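2-oxoadipate dioxygenase/decarboxylase, chloroplastic/amyloplastic (Oryza sativa, PDB 6W1K) catalyses the iron(II)-dependent, oxygen-consuming decarboxylation and hydroxylation of 2-oxoadipate to D-2-hydroxyglutarate in lysine catabolism. Local coordinates at residues A192-T197 / R263-F268; Q241-A246 / F303-N308. One frame throughout, in Å; residues are numbered along the deposited sequence.

Interaction 1 (A192-T197 / R263-F268). With NI (nickel (II) ion), chain E; OOG (2-oxoadipic acid), chain F.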
ATOM      1  N   ALA A 192       7.100   7.256   1.638  1.00 22.26           N
ATOM      2  CA  ALA A 192       7.630   5.901   1.642  1.00 22.84           C
ATOM      3  C   ALA A 192       6.513   4.909   1.382  1.00 23.28           C
ATOM      4  O   ALA A 192       5.367   5.096   1.796  1.00 24.21           O
ATOM      5  CB  ALA A 192       8.295   5.553   2.978  1.00 23.48           C
ATOM      6  N   LEU A 193       6.848   3.850   0.659  1.00 23.25           N
ATOM      7  CA  LEU A 193       5.875   2.790   0.437  1.00 24.30           C
ATOM      8  C   LEU A 193       5.339   2.295   1.776  1.00 24.71           C
ATOM      9  O   LEU A 193       6.114   1.891   2.658  1.00 24.19           O
ATOM     10  CB  LEU A 193       6.559   1.668  -0.321  1.00 24.75           C
ATOM     11  CG  LEU A 193       5.708   0.477  -0.663  1.00 25.41           C
ATOM     12  CD1 LEU A 193       4.620   0.805  -1.696  1.00 24.09           C
ATOM     13  CD2 LEU A 193       6.674  -0.574  -1.184  1.00 26.95           C
ATOM     14  N   ASN A 194       4.016   2.349   1.939  1.00 24.25           N
ATOM     15  CA  ASN A 194       3.398   1.967   3.214  1.00 25.71           C
ATOM     16  C   ASN A 194       3.236   0.452   3.323  1.00 25.12           C
ATOM     17  O   ASN A 194       3.372  -0.120   4.418  1.00 26.01           O
ATOM     18  CB  ASN A 194       2.052   2.677   3.345  1.00 27.67           C
ATOM     19  CG  ASN A 194       1.242   2.156   4.495  1.00 30.67           C
ATOM     20  OD1 ASN A 194       0.410   1.276   4.324  1.00 30.36           O
ATOM     21  ND2 ASN A 194       1.494   2.681   5.683  1.00 29.44           N
ATOM     22  N   HIS A 195       2.955  -0.211   2.195  1.00 25.14           N
ATOM     23  CA  HIS A 195       3.090  -1.656   2.141  1.00 26.59           C
ATOM     24  C   HIS A 195       3.053  -2.125   0.695  1.00 26.10           C
ATOM     25  O   HIS A 195       2.578  -1.426  -0.213  1.00 25.18           O
ATOM     26  CB  HIS A 195       2.015  -2.365   2.969  1.00 27.78           C
ATOM     27  CG  HIS A 195       0.615  -2.203   2.459  1.00 29.53           C
ATOM     28  ND1 HIS A 195      -0.198  -1.146   2.824  1.00 30.39           N
ATOM     29  CD2 HIS A 195      -0.137  -2.990   1.655  1.00 29.70           C
ATOM     30  CE1 HIS A 195      -1.377  -1.282   2.250  1.00 30.95           C
ATOM     31  NE2 HIS A 195      -1.359  -2.382   1.515  1.00 30.16           N
ATOM     32  N   THR A 196       3.607  -3.302   0.493  1.00 26.30           N
ATOM     33  CA  THR A 196       3.316  -4.094  -0.688  1.00 27.47           C
ATOM     34  C   THR A 196       2.402  -5.222  -0.241  1.00 26.89           C
ATOM     35  O   THR A 196       2.212  -5.455   0.959  1.00 26.64           O
ATOM     36  CB  THR A 196       4.599  -4.623  -1.343  1.00 29.97           C
ATOM     37  OG1 THR A 196       4.281  -5.119  -2.661  1.00 32.12           O
ATOM     38  CG2 THR A 196       5.208  -5.738  -0.523  1.00 30.16           C
ATOM     39  N   THR A 197       1.864  -5.945  -1.218  1.00 27.68           N
ATOM     40  CA  THR A 197       0.854  -6.982  -1.004  1.00 28.74           C
ATOM     41  C   THR A 197       1.194  -8.188  -1.847  1.00 28.10           C
ATOM     42  O   THR A 197       1.387  -8.049  -3.055  1.00 28.89           O
ATOM     43  CB  THR A 197      -0.523  -6.465  -1.424  1.00 31.11           C
ATOM     44  OG1 THR A 197      -0.755  -5.210  -0.783  1.00 33.66           O
ATOM     45  CG2 THR A 197      -1.627  -7.416  -1.060  1.00 30.94           C
ATOM     46  N   ARG A 263       7.045   2.004  11.184  1.00 26.29           N
ATOM     47  CA  ARG A 263       7.417   1.952   9.775  1.00 26.48           C
ATOM     48  C   ARG A 263       6.267   1.267   9.026  1.00 26.55           C
ATOM     49  O   ARG A 263       5.088   1.586   9.261  1.00 25.75           O
ATOM     50  CB  ARG A 263       8.770   1.260   9.596  1.00 28.06           C
ATOM     51  CG  ARG A 263       9.959   2.061  10.194  1.00 29.64           C
ATOM     52  CD  ARG A 263      10.141   3.394   9.502  1.00 32.72           C
ATOM     53  NE  ARG A 263      11.472   3.962   9.644  1.00 35.37           N
ATOM     54  CZ  ARG A 263      11.786   5.205   9.289  1.00 40.38           C
ATOM     55  NH1 ARG A 263      10.852   6.015   8.791  1.00 38.85           N
ATOM     56  NH2 ARG A 263      13.025   5.643   9.438  1.00 43.26           N
ATOM     57  N   SER A 264       6.580   0.359   8.121  1.00 25.73           N
ATOM     58  CA  SER A 264       5.593  -0.182   7.195  1.00 26.50           C
ATOM     59  C   SER A 264       5.294  -1.630   7.541  1.00 26.73           C
ATOM     60  O   SER A 264       5.815  -2.196   8.503  1.00 26.47           O
ATOM     61  CB  SER A 264       6.093  -0.038   5.764  1.00 26.31           C
ATOM     62  OG  SER A 264       6.259   1.335   5.460  1.00 25.35           O
ATOM     63  N   TYR A 265       4.414  -2.229   6.748  1.00 27.55           N
ATOM     64  CA  TYR A 265       3.956  -3.583   6.986  1.00 27.49           C
ATOM     65  C   TYR A 265       3.808  -4.250   5.636  1.00 26.37           C
ATOM     66  O   TYR A 265       4.143  -3.667   4.599  1.00 26.27           O
ATOM     67  CB  TYR A 265       2.648  -3.608   7.774  1.00 28.46           C
ATOM     68  CG  TYR A 265       1.432  -2.973   7.095  1.00 30.06           C
ATOM     69  CD1 TYR A 265       1.171  -1.622   7.238  1.00 30.75           C
ATOM     70  CD2 TYR A 265       0.535  -3.727   6.353  1.00 31.72           C
ATOM     71  CE1 TYR A 265       0.079  -1.030   6.668  1.00 32.52           C
ATOM     72  CE2 TYR A 265      -0.574  -3.131   5.764  1.00 33.50           C
ATOM     73  CZ  TYR A 265      -0.787  -1.775   5.930  1.00 34.39           C
ATOM     74  OH  TYR A 265      -1.872  -1.140   5.377  1.00 34.63           O
ATOM     75  N   ILE A 266       3.356  -5.497   5.638  1.00 27.60           N
ATOM     76  CA  ILE A 266       3.118  -6.218   4.395  1.00 28.88           C
ATOM     77  C   ILE A 266       1.729  -6.844   4.453  1.00 28.62           C
ATOM     78  O   ILE A 266       1.277  -7.295   5.512  1.00 27.93           O
ATOM     79  CB  ILE A 266       4.222  -7.274   4.124  1.00 30.95           C
ATOM     80  CG1 ILE A 266       4.001  -7.925   2.750  1.00 30.75           C
ATOM     81  CG2 ILE A 266       4.289  -8.356   5.215  1.00 32.18           C
ATOM     82  CD1 ILE A 266       5.220  -8.735   2.193  1.00 30.86           C
ATOM     83  N   GLU A 267       1.043  -6.851   3.314  1.00 29.74           N
ATOM     84  CA  GLU A 267      -0.307  -7.380   3.213  1.00 32.59           C
ATOM     85  C   GLU A 267      -0.304  -8.607   2.301  1.00 30.98           C
ATOM     86  O   GLU A 267       0.629  -8.833   1.512  1.00 28.44           O
ATOM     87  CB  GLU A 267      -1.262  -6.279   2.719  1.00 40.63           C
ATOM     88  CG  GLU A 267      -2.693  -6.700   2.558  1.00 51.60           C
ATOM     89  CD  GLU A 267      -3.485  -5.735   1.681  1.00 63.89           C
ATOM     90  OE1 GLU A 267      -3.333  -4.517   1.867  1.00 59.32           O
ATOM     91  OE2 GLU A 267      -4.258  -6.187   0.799  1.00 60.85           O
ATOM     92  N   PHE A 268      -1.321  -9.451   2.500  1.00 30.57           N
ATOM     93  CA  PHE A 268      -1.581 -10.642   1.693  1.00 30.96           C
ATOM     94  C   PHE A 268      -3.042 -10.621   1.261  1.00 31.15           C
ATOM     95  O   PHE A 268      -3.934 -10.342   2.071  1.00 31.39           O
ATOM     96  CB  PHE A 268      -1.246 -11.907   2.484  1.00 32.80           C
ATOM     97  CG  PHE A 268      -0.147 -11.701   3.490  1.00 35.55           C
ATOM     98  CD1 PHE A 268       1.172 -11.540   3.082  1.00 36.04           C
ATOM     99  CD2 PHE A 268      -0.438 -11.680   4.849  1.00 36.03           C
ATOM    100  CE1 PHE A 268       2.190 -11.357   4.021  1.00 37.63           C
ATOM    101  CE2 PHE A 268       0.559 -11.497   5.789  1.00 37.67           C
ATOM    102  CZ  PHE A 268       1.874 -11.325   5.381  1.00 37.99           C
TER
HETATM  103 NI    NI E 401      -3.386  -2.865   0.921  0.75 36.37          NI
HETATM  104  C2  OOG F 402      -3.737   1.516   3.074  1.00 78.91           C
HETATM  105  C3  OOG F 402      -4.725   0.539   3.714  1.00 79.22           C
HETATM  106  C4  OOG F 402      -5.794   0.126   2.696  1.00 79.11           C
HETATM  107  C6  OOG F 402      -6.200  -2.078   1.286  1.00 77.31           C
HETATM  108  O4  OOG F 402      -7.447  -1.926   1.314  1.00 77.02           O
HETATM  109  O3  OOG F 402      -5.716  -3.157   0.879  1.00 76.29           O
HETATM  110  C5  OOG F 402      -5.278  -0.956   1.748  1.00 78.50           C
HETATM  111  C1  OOG F 402      -2.787   2.133   4.111  1.00 77.90           C
HETATM  112  O1  OOG F 402      -2.188   3.119   3.854  1.00 76.90           O
HETATM  113  O2  OOG F 402      -2.603   1.554   5.368  1.00 77.46           O
HETATM  114  O5  OOG F 402      -4.164  -0.934   1.361  1.00 78.85           O

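Interaction 2 (Q241-A246 / F303-N308). With OOG (2-oxoadipic acid), chain F.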
ATOM      1  N   GLN A 241      -8.341 -10.320   2.770  1.00 37.29           N
ATOM      2  CA  GLN A 241      -7.072  -9.633   2.986  1.00 34.77           C
ATOM      3  C   GLN A 241      -6.613  -9.818   4.416  1.00 32.64           C
ATOM      4  O   GLN A 241      -7.433  -9.870   5.338  1.00 32.42           O
ATOM      5  CB  GLN A 241      -7.203  -8.158   2.669  1.00 34.65           C
ATOM      6  CG  GLN A 241      -7.527  -7.846   1.216  1.00 34.75           C
ATOM      7  CD  GLN A 241      -7.869  -6.384   1.026  1.00 36.26           C
ATOM      8  OE1 GLN A 241      -9.033  -5.980   1.075  1.00 37.39           O
ATOM      9  NE2 GLN A 241      -6.846  -5.580   0.794  1.00 35.46           N
ATOM     10  N   SER A 242      -5.301  -9.969   4.582  1.00 32.74           N
ATOM     11  CA  SER A 242      -4.658  -9.990   5.894  1.00 34.08           C
ATOM     12  C   SER A 242      -3.374  -9.175   5.797  1.00 32.04           C
ATOM     13  O   SER A 242      -2.894  -8.870   4.700  1.00 30.97           O
ATOM     14  CB  SER A 242      -4.383 -11.422   6.360  1.00 37.74           C
ATOM     15  OG  SER A 242      -3.576 -12.099   5.424  1.00 40.92           O
ATOM     16  N   SER A 243      -2.817  -8.806   6.952  1.00 32.25           N
ATOM     17  CA  SER A 243      -1.658  -7.919   6.988  1.00 32.38           C
ATOM     18  C   SER A 243      -0.895  -8.152   8.285  1.00 33.43           C
ATOM     19  O   SER A 243      -1.485  -8.524   9.298  1.00 33.03           O
ATOM     20  CB  SER A 243      -2.033  -6.434   6.913  1.00 31.77           C
ATOM     21  OG  SER A 243      -2.744  -6.015   8.053  1.00 32.62           O
ATOM     22  N   THR A 244       0.421  -7.930   8.246  1.00 32.83           N
ATOM     23  CA  THR A 244       1.215  -7.996   9.456  1.00 32.51           C
ATOM     24  C   THR A 244       1.043  -6.706  10.246  1.00 30.74           C
ATOM     25  O   THR A 244       0.641  -5.664   9.713  1.00 29.54           O
ATOM     26  CB  THR A 244       2.701  -8.200   9.154  1.00 32.33           C
ATOM     27  OG1 THR A 244       3.155  -7.177   8.262  1.00 32.65           O
ATOM     28  CG2 THR A 244       2.975  -9.571   8.563  1.00 32.67           C
ATOM     29  N   VAL A 245       1.333  -6.798  11.540  1.00 31.40           N
ATOM     30  CA  VAL A 245       1.570  -5.610  12.346  1.00 33.26           C
ATOM     31  C   VAL A 245       2.853  -4.944  11.876  1.00 31.30           C
ATOM     32  O   VAL A 245       3.883  -5.606  11.685  1.00 30.57           O
ATOM     33  CB  VAL A 245       1.640  -5.993  13.831  1.00 37.47           C
ATOM     34  CG1 VAL A 245       1.925  -4.766  14.695  1.00 40.03           C
ATOM     35  CG2 VAL A 245       0.334  -6.671  14.250  1.00 37.45           C
ATOM     36  N   ALA A 246       2.792  -3.625  11.692  1.00 30.99           N
ATOM     37  CA  ALA A 246       3.914  -2.871  11.177  1.00 30.40           C
ATOM     38  C   ALA A 246       5.137  -3.040  12.072  1.00 30.48           C
ATOM     39  O   ALA A 246       5.030  -3.216  13.290  1.00 28.90           O
ATOM     40  CB  ALA A 246       3.556  -1.385  11.062  1.00 30.17           C
ATOM     41  N   PHE A 303      -5.828  -0.197   7.618  1.00 33.59           N
ATOM     42  CA  PHE A 303      -5.116   1.028   7.995  1.00 34.54           C
ATOM     43  C   PHE A 303      -4.514   0.906   9.394  1.00 33.34           C
ATOM     44  O   PHE A 303      -3.523   1.568   9.715  1.00 32.99           O
ATOM     45  CB  PHE A 303      -6.048   2.262   7.988  1.00 35.45           C
ATOM     46  CG  PHE A 303      -6.232   2.899   6.631  1.00 37.23           C
ATOM     47  CD1 PHE A 303      -5.152   3.455   5.948  1.00 36.25           C
ATOM     48  CD2 PHE A 303      -7.486   2.954   6.048  1.00 36.36           C
ATOM     49  CE1 PHE A 303      -5.322   4.035   4.702  1.00 34.94           C
ATOM     50  CE2 PHE A 303      -7.665   3.524   4.788  1.00 35.48           C
ATOM     51  CZ  PHE A 303      -6.580   4.070   4.117  1.00 35.28           C
ATOM     52  N   GLU A 304      -5.124   0.091  10.244  1.00 33.95           N
ATOM     53  CA  GLU A 304      -4.724   0.010  11.633  1.00 36.34           C
ATOM     54  C   GLU A 304      -3.528  -0.909  11.861  1.00 33.77           C
ATOM     55  O   GLU A 304      -3.079  -1.052  13.011  1.00 32.92           O
ATOM     56  CB  GLU A 304      -5.938  -0.415  12.464  1.00 41.74           C
ATOM     57  CG  GLU A 304      -7.045   0.653  12.428  1.00 51.91           C
ATOM     58  CD  GLU A 304      -8.197   0.376  13.367  1.00 62.03           C
ATOM     59  OE1 GLU A 304      -7.940  -0.137  14.479  1.00 62.21           O
ATOM     60  OE2 GLU A 304      -9.356   0.682  12.984  1.00 61.77           O
ATOM     61  N   SER A 305      -2.963  -1.478  10.802  1.00 32.02           N
ATOM     62  CA  SER A 305      -1.724  -2.234  10.936  1.00 30.64           C
ATOM     63  C   SER A 305      -0.599  -1.385  11.504  1.00 29.41           C
ATOM     64  O   SER A 305       0.335  -1.932  12.098  1.00 29.73           O
ATOM     65  CB  SER A 305      -1.322  -2.795   9.581  1.00 30.86           C
ATOM     66  OG  SER A 305      -2.369  -3.606   9.063  1.00 31.09           O
ATOM     67  N   THR A 306      -0.672  -0.070  11.358  1.00 27.90           N
ATOM     68  CA  THR A 306       0.347   0.810  11.886  1.00 32.01           C
ATOM     69  C   THR A 306      -0.062   1.460  13.196  1.00 33.81           C
ATOM     70  O   THR A 306       0.725   2.249  13.742  1.00 33.82           O
ATOM     71  CB  THR A 306       0.694   1.918  10.872  1.00 31.61           C
ATOM     72  OG1 THR A 306      -0.511   2.532  10.384  1.00 31.87           O
ATOM     73  CG2 THR A 306       1.524   1.380   9.709  1.00 31.53           C
ATOM     74  N   SER A 307      -1.251   1.140  13.719  1.00 35.18           N
ATOM     75  CA  SER A 307      -1.758   1.815  14.909  1.00 38.51           C
ATOM     76  C   SER A 307      -1.033   1.357  16.164  1.00 38.47           C
ATOM     77  O   SER A 307      -0.576   0.217  16.272  1.00 37.64           O
ATOM     78  CB  SER A 307      -3.254   1.557  15.111  1.00 41.21           C
ATOM     79  OG  SER A 307      -3.506   0.203  15.483  1.00 43.74           O
ATOM     80  N   ASN A 308      -1.007   2.238  17.161  1.00 41.17           N
ATOM     81  CA  ASN A 308      -0.268   1.925  18.380  1.00 47.28           C
ATOM     82  C   ASN A 308      -0.872   0.720  19.088  1.00 49.96           C
ATOM     83  O   ASN A 308      -0.142  -0.074  19.697  1.00 46.82           O
ATOM     84  CB  ASN A 308      -0.238   3.141  19.295  1.00 51.16           C
ATOM     85  CG  ASN A 308       0.774   3.002  20.400  1.00 55.82           C
ATOM     86  OD1 ASN A 308       0.413   2.938  21.576  1.00 57.54           O
ATOM     87  ND2 ASN A 308       2.060   2.947  20.033  1.00 54.81           N
TER
HETATM   88  C2  OOG F 402      -3.737   1.516   3.074  1.00 78.91           C
HETATM   89  C3  OOG F 402      -4.725   0.539   3.714  1.00 79.22           C
HETATM   90  C4  OOG F 402      -5.794   0.126   2.696  1.00 79.11           C
HETATM   91  C6  OOG F 402      -6.200  -2.078   1.286  1.00 77.31           C
HETATM   92  O4  OOG F 402      -7.447  -1.926   1.314  1.00 77.02           O
HETATM   93  O3  OOG F 402      -5.716  -3.157   0.879  1.00 76.29           O
HETATM   94  C5  OOG F 402      -5.278  -0.956   1.748  1.00 78.50           C
HETATM   95  C1  OOG F 402      -2.787   2.133   4.111  1.00 77.90           C
HETATM   96  O1  OOG F 402      -2.188   3.119   3.854  1.00 76.90           O
HETATM   97  O2  OOG F 402      -2.603   1.554   5.368  1.00 77.46           O
HETATM   98  O5  OOG F 402      -4.164  -0.934   1.361  1.00 78.85           O

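Interaction 1 (A192-T197 / R263-F268)
The rings of His195 and Tyr265 lie nearly parallel, 23° between planes, but slid apart, centroids 4.5 Å from each other, and barely overlap. His195 CB sits over the centre of the tyrosine face, in a CH-pi contact 3.9 Å from the ring centroid, while Tyr265 CE2 covers one imidazole face near its rim. Both CG atoms stand between backbone N and carbonyl carbon (chi1 66° in His195, 63° in Tyr265), and the side chains run side by side. At the tyrosine edge the substrate carboxylate oxygen O2 takes a hydrogen bond from Tyr265 OH, 2.8 Å; near the imidazole plane lies the keto oxygen O5. The nickel ion is bound by His195 NE2 at 2.2 Å and by Glu267 OE1 at 1.9 Å, with His59 the third protein ligand. Glu267 OE2 is held by Gln241. Between the backbones, Glu267 N donates to Thr196 O at 3.0 Å, and Ser264 OG meets an in-plane lone pair of Leu193 O. With the chelating O3 and O5 of 2-oxoadipate this makes the two-histidine, one-carboxylate metal site of a glyoxalase-like fold, on parallel strands 195-199 and 258-271 and strand 57-65, with nickel where iron(II) works.

Interaction 2 (Q241-A246 / F303-N308)
Ala246 N donates a nearly straight hydrogen bond (169° at the hydrogen) to Ser305 O, 3.0 Å away, coming in tilted from the carbonyl plane and tying the loop after strand 239-243 to the 3-10 turn 303-306. Beside it, Ser243 OG and Ser305 OG approach to 2.6 Å, probably a hydrogen bond. Ser305 OG stands anti to its own carbonyl carbon (chi1 -57°), where it also bonds to Ile302 O and Asn225. Next along, Ala246 CB packs on Thr306 CG2 at 3.7 Å, while Thr306 OG1 is hydrogen-bonded to Arg63. The chain then leaves the turn through Ser307, whose N and OG both bond to Glu304 O, OG on an in-plane lone pair at 2.8 Å. Ser307 is the N-cap of helix 308-311, and its side chain caps a backbone N there.

The first residue of each segment reaches the ligand instead of the other segment. Phe303 lays one ring face against 2-oxoadipate: C3 stands 3.6 Å above the plane, offset toward the rim, and CE1 comes within 3.2 Å of C1. Phe92 meets this ring edge-to-face. An alanine here would probably leave a gap beside the substrate chain, free it to shift, and deprive Phe92 of its aromatic partner. From the strand, Gln241 NE2 makes a weak, bent hydrogen bond (127°) to the substrate O3 at 2.7 Å; NE2 is also bonded to Glu267 OE2, and OE1 to Asn298. The arrangement is a substrate pocket built from a sheet strand on one side and, on another, a C-terminal turn that follows helix 296-302.

Overall arrangement
Interactions 1 and 2, with centres about 9 Å apart, meet along strand 258-271, whose antiparallel neighbour is strand 239-243. Phe268 N lies 2.8 Å from Ser242 O, a probable hydrogen bond between the two strands. In the active site, Gln241 NE2 sits 2.7 Å from Glu267 OE2, probably hydrogen-bonded, so a residue of interaction 2 serves as second shell to a metal ligand of interaction 1 while also reaching the substrate. Farther along, Tyr265 CB packs 3.5 Å from Thr244 O, and Ser305 touches the same tyrosine. Around 2-oxoadipate, interaction 1 gives the tyrosine hydroxyl and two of the metal's three protein ligands (His59 is the third), interaction 2 the phenylalanine face, and Arg63 a further hydrogen bond.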